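Local coordinates for protein SM80.1 Vicilin (Solanum melongena, PDB 5VF5) that probably serves as a seed storage protein of the 7S vicilin class, built from two cupin domains, and binds a copper ion in the second of them, at residues A275-A280 and H325-I330; M255-Y260 and Y391-P396. All blocks are in the same frame, centred on the assembly; numbering follows the deposited sequence. Where two conformers were deposited one is given.

Interaction 1 (A275-A280 and H325-I330). With CU (copper (II) ion), chain D.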
ATOM      1  N   ALA A 275     -12.801  11.315  -0.311  1.00 13.75           N
ATOM      2  CA  ALA A 275     -13.080  11.621  -1.693  1.00 13.44           C
ATOM      3  C   ALA A 275     -14.260  10.855  -2.246  1.00 14.30           C
ATOM      4  O   ALA A 275     -14.607   9.769  -1.769  1.00 16.95           O
ATOM      5  CB  ALA A 275     -11.824  11.381  -2.558  1.00 15.17           C
ATOM      6  N   ARG A 276     -14.844  11.423  -3.278  1.00 14.65           N
ATOM      7  CA  ARG A 276     -15.821  10.779  -4.164  1.00 15.95           C
ATOM      8  C   ARG A 276     -14.995  10.243  -5.329  1.00 14.80           C
ATOM      9  O   ARG A 276     -14.121  10.942  -5.812  1.00 16.57           O
ATOM     10  CB  ARG A 276     -16.838  11.884  -4.607  1.00 20.96           C
ATOM     11  CG  ARG A 276     -17.658  11.809  -5.877  1.00 26.59           C
ATOM     12  CD  ARG A 276     -18.448  13.137  -6.081  1.00 28.92           C
ATOM     13  NE  ARG A 276     -19.325  13.089  -7.255  1.00 29.31           N
ATOM     14  CZ  ARG A 276     -19.720  14.142  -7.988  1.00 27.48           C
ATOM     15  NH1 ARG A 276     -19.327  15.368  -7.677  1.00 24.97           N
ATOM     16  NH2 ARG A 276     -20.521  13.972  -9.052  1.00 26.64           N
ATOM     17  N   PHE A 277     -15.226   9.009  -5.757  1.00 12.74           N
ATOM     18  CA  PHE A 277     -14.638   8.501  -6.966  1.00 12.28           C
ATOM     19  C   PHE A 277     -15.674   8.137  -7.987  1.00 11.16           C
ATOM     20  O   PHE A 277     -16.786   7.713  -7.625  1.00 12.20           O
ATOM     21  CB  PHE A 277     -13.698   7.330  -6.695  1.00 13.41           C
ATOM     22  CG  PHE A 277     -14.382   6.059  -6.266  1.00 14.45           C
ATOM     23  CD1 PHE A 277     -14.774   5.133  -7.226  1.00 14.64           C
ATOM     24  CD2 PHE A 277     -14.596   5.765  -4.930  1.00 15.70           C
ATOM     25  CE1 PHE A 277     -15.379   3.938  -6.856  1.00 15.55           C
ATOM     26  CE2 PHE A 277     -15.225   4.589  -4.553  1.00 16.17           C
ATOM     27  CZ  PHE A 277     -15.633   3.686  -5.527  1.00 16.10           C
ATOM     28  N   GLU A 278     -15.316   8.199  -9.253  1.00 11.91           N
ATOM     29  CA  GLU A 278     -16.136   7.670 -10.343  1.00 11.08           C
ATOM     30  C   GLU A 278     -15.196   6.945 -11.290  1.00 10.44           C
ATOM     31  O   GLU A 278     -14.144   7.497 -11.651  1.00 10.33           O
ATOM     32  CB  GLU A 278     -16.867   8.753 -11.112  1.00 13.04           C
ATOM     33  CG  GLU A 278     -17.819   9.547 -10.252  1.00 13.15           C
ATOM     34  CD  GLU A 278     -18.798  10.395 -11.049  1.00 17.52           C
ATOM     35  OE1 GLU A 278     -18.560  10.610 -12.277  1.00 18.20           O
ATOM     36  OE2 GLU A 278     -19.827  10.846 -10.433  1.00 21.70           O
ATOM     37  N   MET A 279     -15.513   5.735 -11.651  1.00 11.00           N
ATOM     38  CA  MET A 279     -14.763   4.877 -12.531  1.00 11.17           C
ATOM     39  C   MET A 279     -15.700   4.418 -13.644  1.00 12.05           C
ATOM     40  O   MET A 279     -16.912   4.215 -13.409  1.00 14.33           O
ATOM     41  CB  MET A 279     -14.184   3.681 -11.746  0.50 14.71           C
ATOM     42  CG  MET A 279     -13.163   2.839 -12.503  0.50 13.64           C
ATOM     43  SD  MET A 279     -12.065   1.838 -11.474  0.50 16.15           S
ATOM     44  CE  MET A 279     -13.279   0.768 -10.745  0.50 17.65           C
ATOM     45  N   ALA A 280     -15.148   4.200 -14.835  1.00 12.04           N
ATOM     46  CA  ALA A 280     -15.865   3.620 -15.973  1.00 12.22           C
ATOM     47  C   ALA A 280     -15.439   2.183 -16.123  1.00 14.79           C
ATOM     48  O   ALA A 280     -14.249   1.929 -16.347  1.00 16.11           O
ATOM     49  CB  ALA A 280     -15.561   4.395 -17.233  1.00 15.29           C
ATOM     50  N   HIS A 325      -8.876   1.376 -16.892  1.00 10.23           N
ATOM     51  CA  HIS A 325     -10.160   1.910 -16.451  1.00 10.86           C
ATOM     52  C   HIS A 325     -10.075   3.394 -16.143  1.00  9.66           C
ATOM     53  O   HIS A 325      -9.312   3.787 -15.271  1.00 10.08           O
ATOM     54  CB  HIS A 325     -10.640   1.176 -15.209  1.00 11.45           C
ATOM     55  CG  HIS A 325     -11.156  -0.209 -15.468  1.00 12.47           C
ATOM     56  ND1 HIS A 325     -10.431  -1.150 -16.170  1.00 13.50           N
ATOM     57  CD2 HIS A 325     -12.286  -0.833 -15.053  1.00 14.85           C
ATOM     58  CE1 HIS A 325     -11.111  -2.279 -16.204  1.00 12.01           C
ATOM     59  NE2 HIS A 325     -12.233  -2.116 -15.533  1.00 12.42           N
ATOM     60  N   PRO A 326     -10.864   4.215 -16.835  1.00  9.49           N
ATOM     61  CA  PRO A 326     -10.920   5.641 -16.522  1.00 10.22           C
ATOM     62  C   PRO A 326     -11.398   5.860 -15.093  1.00  9.81           C
ATOM     63  O   PRO A 326     -12.367   5.207 -14.635  1.00 11.02           O
ATOM     64  CB  PRO A 326     -11.922   6.198 -17.542  1.00 10.46           C
ATOM     65  CG  PRO A 326     -11.770   5.266 -18.725  1.00 11.22           C
ATOM     66  CD  PRO A 326     -11.626   3.910 -18.055  1.00 10.84           C
ATOM     67  N   ILE A 327     -10.761   6.780 -14.389  1.00  9.55           N
ATOM     68  CA  ILE A 327     -11.058   7.073 -12.992  1.00  9.66           C
ATOM     69  C   ILE A 327     -10.841   8.542 -12.703  1.00  9.49           C
ATOM     70  O   ILE A 327      -9.939   9.160 -13.256  1.00  9.73           O
ATOM     71  CB  ILE A 327     -10.165   6.177 -12.073  1.00 11.56           C
ATOM     72  CG1 ILE A 327     -10.352   6.437 -10.592  1.00 17.79           C
ATOM     73  CG2 ILE A 327      -8.685   6.362 -12.372  1.00 13.01           C
ATOM     74  CD1 ILE A 327     -11.266   5.528  -9.930  1.00 21.67           C
ATOM     75  N   THR A 328     -11.601   9.057 -11.758  1.00 10.77           N
ATOM     76  CA  THR A 328     -11.408  10.377 -11.167  1.00 11.09           C
ATOM     77  C   THR A 328     -11.691  10.294  -9.686  1.00 10.08           C
ATOM     78  O   THR A 328     -12.522   9.484  -9.223  1.00 11.65           O
ATOM     79  CB  THR A 328     -12.268  11.465 -11.860  1.00 11.97           C
ATOM     80  OG1 THR A 328     -11.965  12.754 -11.330  1.00 13.00           O
ATOM     81  CG2 THR A 328     -13.737  11.209 -11.655  1.00 11.73           C
ATOM     82  N   PHE A 329     -11.024  11.147  -8.942  1.00 10.70           N
ATOM     83  CA  PHE A 329     -11.240  11.348  -7.502  1.00 10.90           C
ATOM     84  C   PHE A 329     -11.480  12.835  -7.267  1.00 11.27           C
ATOM     85  O   PHE A 329     -10.738  13.664  -7.780  1.00 11.36           O
ATOM     86  CB  PHE A 329     -10.043  10.938  -6.665  1.00 11.20           C
ATOM     87  CG  PHE A 329      -9.636   9.504  -6.802  1.00 11.58           C
ATOM     88  CD1 PHE A 329      -8.730   9.113  -7.770  1.00 12.53           C
ATOM     89  CD2 PHE A 329     -10.124   8.537  -5.937  1.00 12.97           C
ATOM     90  CE1 PHE A 329      -8.322   7.781  -7.872  1.00 13.03           C
ATOM     91  CE2 PHE A 329      -9.734   7.222  -6.021  1.00 13.39           C
ATOM     92  CZ  PHE A 329      -8.835   6.834  -6.997  1.00 13.29           C
ATOM     93  N   ILE A 330     -12.444  13.145  -6.414  1.00 11.65           N
ATOM     94  CA  ILE A 330     -12.834  14.495  -6.085  1.00 12.92           C
ATOM     95  C   ILE A 330     -12.738  14.583  -4.536  1.00 12.57           C
ATOM     96  O   ILE A 330     -13.467  13.899  -3.807  1.00 14.01           O
ATOM     97  CB  ILE A 330     -14.294  14.805  -6.503  1.00 13.98           C
ATOM     98  CG1 ILE A 330     -14.446  14.714  -8.027  0.50 16.69           C
ATOM     99  CG2 ILE A 330     -14.668  16.192  -6.029  0.50 16.13           C
ATOM    100  CD1 ILE A 330     -14.847  13.328  -8.498  0.50 19.01           C
TER
HETATM  101 CU    CU D 503     -13.905  -3.182 -15.801  0.50 15.06          CU

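Interaction 2 (M255-Y260 and Y391-P396). With ACT (acetate ion), chain C.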
ATOM      1  N   MET A 255      -9.661  18.142  -7.498  1.00 13.33           N
ATOM      2  CA  MET A 255      -9.935  16.846  -8.120  1.00 12.60           C
ATOM      3  C   MET A 255      -8.762  16.486  -8.990  1.00 12.89           C
ATOM      4  O   MET A 255      -8.065  17.350  -9.480  1.00 13.64           O
ATOM      5  CB  MET A 255     -11.210  16.852  -8.955  1.00 14.32           C
ATOM      6  CG  MET A 255     -11.157  17.786 -10.154  1.00 14.37           C
ATOM      7  SD  MET A 255     -12.665  17.833 -11.157  1.00 15.91           S
ATOM      8  CE  MET A 255     -12.675  16.223 -11.907  1.00 16.17           C
ATOM      9  N   VAL A 256      -8.530  15.191  -9.173  1.00 10.90           N
ATOM     10  CA  VAL A 256      -7.634  14.725 -10.222  1.00  9.90           C
ATOM     11  C   VAL A 256      -8.461  14.571 -11.479  1.00 10.15           C
ATOM     12  O   VAL A 256      -9.578  14.009 -11.450  1.00 12.31           O
ATOM     13  CB  VAL A 256      -6.853  13.445  -9.844  1.00 10.66           C
ATOM     14  CG1 VAL A 256      -7.730  12.230  -9.588  1.00 12.30           C
ATOM     15  CG2 VAL A 256      -5.809  13.150 -10.928  1.00 11.49           C
ATOM     16  N   LEU A 257      -7.995  15.136 -12.580  1.00 11.25           N
ATOM     17  CA  LEU A 257      -8.713  15.003 -13.838  1.00 11.45           C
ATOM     18  C   LEU A 257      -8.825  13.511 -14.225  1.00 10.74           C
ATOM     19  O   LEU A 257      -7.927  12.720 -13.904  1.00 10.84           O
ATOM     20  CB  LEU A 257      -8.003  15.788 -14.931  1.00 12.51           C
ATOM     21  CG  LEU A 257      -8.158  17.308 -14.770  1.00 13.43           C
ATOM     22  CD1 LEU A 257      -7.317  18.008 -15.808  1.00 14.58           C
ATOM     23  CD2 LEU A 257      -9.594  17.756 -14.941  1.00 14.36           C
ATOM     24  N   PRO A 258      -9.923  13.122 -14.901  1.00 10.62           N
ATOM     25  CA  PRO A 258     -10.039  11.730 -15.290  1.00 10.16           C
ATOM     26  C   PRO A 258      -8.798  11.234 -16.034  1.00  9.67           C
ATOM     27  O   PRO A 258      -8.229  11.942 -16.905  1.00 10.87           O
ATOM     28  CB  PRO A 258     -11.297  11.709 -16.149  1.00 11.50           C
ATOM     29  CG  PRO A 258     -12.125  12.887 -15.656  1.00 15.31           C
ATOM     30  CD  PRO A 258     -11.072  13.928 -15.354  1.00 12.24           C
ATOM     31  N   TYR A 259      -8.362  10.027 -15.677  1.00  9.24           N
ATOM     32  CA  TYR A 259      -7.206   9.435 -16.329  1.00  9.22           C
ATOM     33  C   TYR A 259      -7.335   7.927 -16.281  1.00  8.80           C
ATOM     34  O   TYR A 259      -8.243   7.365 -15.641  1.00  9.95           O
ATOM     35  CB  TYR A 259      -5.919   9.849 -15.592  1.00  9.88           C
ATOM     36  CG  TYR A 259      -5.777   9.197 -14.221  1.00  9.49           C
ATOM     37  CD1 TYR A 259      -6.358   9.775 -13.084  1.00 10.81           C
ATOM     38  CD2 TYR A 259      -5.114   7.994 -14.062  1.00 10.77           C
ATOM     39  CE1 TYR A 259      -6.252   9.172 -11.827  1.00 10.36           C
ATOM     40  CE2 TYR A 259      -5.019   7.379 -12.808  1.00 11.15           C
ATOM     41  CZ  TYR A 259      -5.598   7.963 -11.702  1.00  9.95           C
ATOM     42  OH  TYR A 259      -5.466   7.395 -10.447  1.00 12.39           O
ATOM     43  N   TYR A 260      -6.449   7.237 -16.972  1.00  8.63           N
ATOM     44  CA  TYR A 260      -6.303   5.794 -16.783  1.00  9.67           C
ATOM     45  C   TYR A 260      -4.837   5.394 -16.802  1.00  8.94           C
ATOM     46  O   TYR A 260      -3.977   6.111 -17.357  1.00  9.73           O
ATOM     47  CB  TYR A 260      -7.130   4.966 -17.816  1.00  9.97           C
ATOM     48  CG  TYR A 260      -6.641   5.072 -19.252  1.00  9.16           C
ATOM     49  CD1 TYR A 260      -7.088   6.068 -20.124  1.00 10.36           C
ATOM     50  CD2 TYR A 260      -5.707   4.187 -19.743  1.00 10.48           C
ATOM     51  CE1 TYR A 260      -6.626   6.146 -21.429  1.00 11.14           C
ATOM     52  CE2 TYR A 260      -5.263   4.257 -21.059  1.00 11.11           C
ATOM     53  CZ  TYR A 260      -5.717   5.259 -21.893  1.00 10.50           C
ATOM     54  OH  TYR A 260      -5.290   5.384 -23.192  1.00 13.17           O
ATOM     55  N   TYR A 391      -3.828  17.996 -14.913  1.00 11.55           N
ATOM     56  CA  TYR A 391      -3.619  16.988 -13.857  1.00 11.53           C
ATOM     57  C   TYR A 391      -4.543  17.100 -12.677  1.00 12.19           C
ATOM     58  O   TYR A 391      -5.339  16.164 -12.406  1.00 11.85           O
ATOM     59  CB  TYR A 391      -2.155  16.962 -13.374  1.00 11.85           C
ATOM     60  CG  TYR A 391      -1.161  16.938 -14.502  1.00 12.69           C
ATOM     61  CD1 TYR A 391      -1.271  16.033 -15.528  1.00 13.35           C
ATOM     62  CD2 TYR A 391      -0.146  17.864 -14.560  1.00 13.23           C
ATOM     63  CE1 TYR A 391      -0.378  16.034 -16.594  1.00 13.87           C
ATOM     64  CE2 TYR A 391       0.761  17.862 -15.602  1.00 13.35           C
ATOM     65  CZ  TYR A 391       0.651  16.960 -16.610  1.00 13.56           C
ATOM     66  OH  TYR A 391       1.572  16.962 -17.626  1.00 17.69           O
ATOM     67  N   PHE A 392      -4.521  18.247 -11.995  1.00 10.97           N
ATOM     68  CA  PHE A 392      -5.434  18.497 -10.871  1.00 12.30           C
ATOM     69  C   PHE A 392      -6.009  19.889 -10.997  1.00 14.00           C
ATOM     70  O   PHE A 392      -5.285  20.835 -11.341  1.00 14.56           O
ATOM     71  CB  PHE A 392      -4.734  18.381  -9.531  1.00 12.22           C
ATOM     72  CG  PHE A 392      -3.976  17.094  -9.321  1.00 11.40           C
ATOM     73  CD1 PHE A 392      -2.664  16.967  -9.765  1.00 12.89           C
ATOM     74  CD2 PHE A 392      -4.529  16.051  -8.637  1.00 11.92           C
ATOM     75  CE1 PHE A 392      -1.950  15.788  -9.553  1.00 15.19           C
ATOM     76  CE2 PHE A 392      -3.820  14.879  -8.408  1.00 12.30           C
ATOM     77  CZ  PHE A 392      -2.533  14.748  -8.858  1.00 14.02           C
ATOM     78  N   VAL A 393      -7.318  19.992 -10.743  1.00 13.14           N
ATOM     79  CA  VAL A 393      -8.035  21.256 -10.897  1.00 13.53           C
ATOM     80  C   VAL A 393      -9.058  21.410  -9.772  1.00 15.13           C
ATOM     81  O   VAL A 393      -9.268  20.484  -8.990  1.00 14.33           O
ATOM     82  CB  VAL A 393      -8.731  21.340 -12.280  1.00 14.55           C
ATOM     83  CG1 VAL A 393      -7.760  21.172 -13.414  1.00 16.33           C
ATOM     84  CG2 VAL A 393      -9.839  20.339 -12.442  1.00 16.63           C
ATOM     85  N   ALA A 394      -9.723  22.573  -9.707  1.00 17.09           N
ATOM     86  CA  ALA A 394     -10.792  22.731  -8.749  1.00 17.45           C
ATOM     87  C   ALA A 394     -11.913  21.731  -9.045  1.00 16.64           C
ATOM     88  O   ALA A 394     -12.322  21.548 -10.180  1.00 18.84           O
ATOM     89  CB  ALA A 394     -11.349  24.141  -8.814  1.00 20.05           C
ATOM     90  N   GLY A 395     -12.423  21.123  -7.995  1.00 16.48           N
ATOM     91  CA  GLY A 395     -13.555  20.216  -8.104  1.00 18.29           C
ATOM     92  C   GLY A 395     -14.840  20.994  -8.204  1.00 19.16           C
ATOM     93  O   GLY A 395     -14.835  22.224  -8.052  1.00 21.79           O
ATOM     94  N   PRO A 396     -15.963  20.293  -8.457  1.00 18.30           N
ATOM     95  CA  PRO A 396     -17.255  20.927  -8.567  1.00 19.39           C
ATOM     96  C   PRO A 396     -17.646  21.624  -7.264  1.00 22.99           C
ATOM     97  O   PRO A 396     -17.311  21.143  -6.193  1.00 24.64           O
ATOM     98  CB  PRO A 396     -18.212  19.752  -8.778  1.00 21.00           C
ATOM     99  CG  PRO A 396     -17.392  18.631  -9.299  1.00 23.43           C
ATOM    100  CD  PRO A 396     -16.047  18.829  -8.657  1.00 18.27           C
TER
HETATM  101  C   ACT C 502      -2.599   5.739  -9.452  1.00 13.12           C
HETATM  102  O   ACT C 502      -1.363   5.528  -9.645  1.00 14.90           O
HETATM  103  OXT ACT C 502      -3.411   5.653 -10.401  1.00 12.25           O
HETATM  104  CH3 ACT C 502      -3.156   6.135  -8.106  1.00 14.38           C

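Interaction 1 (A275-A280 and H325-I330)
Met279 reaches across to His325 and Ile327 where two antiparallel strands of the second cupin domain pair. Two conformers were modelled for it, and the path that follows holds for one of them. CB packs on Ile327 CD1 at 3.9 Å. CG stands anti to the backbone N (chi1 -169°), where it meets Pro326 O at 3.3 Å. SD is 4.1 Å from His325 CB and equally near Ile327 CD1, and it approaches the imidazole obliquely. Beyond CB the side chain also has Tyr12, Pro322 and Ile321 as neighbours, and CE bends off at its tip.

The two segments are joined by five backbone hydrogen bonds. Arg276 and Ile330 bond in both directions, as do Glu278 and Thr328. Ala280 N gives the fifth bond, to Pro326 O, at 3.0 Å. Phe277 and Met279 share one face with Ile327 and Phe329. There Phe329 CD2 packs on Phe277 CB at 3.8 Å. The other face is more polar. Arg276 NH2 forms a weak salt bridge with Glu278 OE2.

At the Ala280 end of the pair, His325 NE2 binds the copper ion at 2.0 Å, and Cys281 and His283 also bind it. His325 ND1 is hydrogen-bonded to Ala323 O, which probably helps fix the ring for the metal. The pair sits in the cupin barrel between strands 307-313 and 254-261, which bond to 275-281 and 327-331 respectively. Strand 318-321 packs against the apolar face.

Interaction 2 (M255-Y260 and Y391-P396)
A short C-terminal strand is added here to a sheet of the second cupin barrel: Phe392 and Val393 pair antiparallel with Val256 and Met255. Met255 N bonds to Val393 O at 2.8 Å, and Val393 N returns a bond to Met255 O. Leu257 N bonds to Tyr391 O, which lies next to the short strand.

On one face, Val256 and Phe392 cross obliquely. Val256 CG2, anti to the backbone N, meets Phe392 CE2 at 3.6 Å. It is also 3.4 Å from Tyr391 O. The other face is built round Val393. Its CG2 touches Met255 CG at 3.7 Å and Leu257 CD2 at 3.6 Å. The Met255 side chain lies beside Val393 and points the same way, while Leu257 crosses Val393 at about a right angle. Met255 SD lies 4.0 Å from Gly395 CA.

Further along 255-260, Tyr259 OH donates a hydrogen bond to an acetate ion at 2.7 Å. The acetate probably comes from the crystallisation liquor. Lys351, Arg266 and Asn261 also bond to it.

Strand 254-261 is bonded to strand 327-331 as well, and to strand 351-353. Phe392 packs on Met248 and Ile250 of strand 243-250, so the added strand also touches the barrel's other sheet.

How the interactions relate
The centres of interactions 1 and 2 lie about 9 Å apart, in one antiparallel sheet of the second cupin domain. Strands 327-331 and 254-261 are neighbours in it and join the two contacts. Thr328 OG1 probably bonds to Val256 O at 2.7 Å, and Ile327 N to Tyr259 O. Along the chain, 255-260 comes first, then 275-280, 325-330 and finally 391-396. Interaction 1 thus falls wholly within the span that interaction 2 brings together. One contact reaches the copper site. The other ties the C-terminal segment, which follows helices 366-373 and 377-385, back onto the barrel.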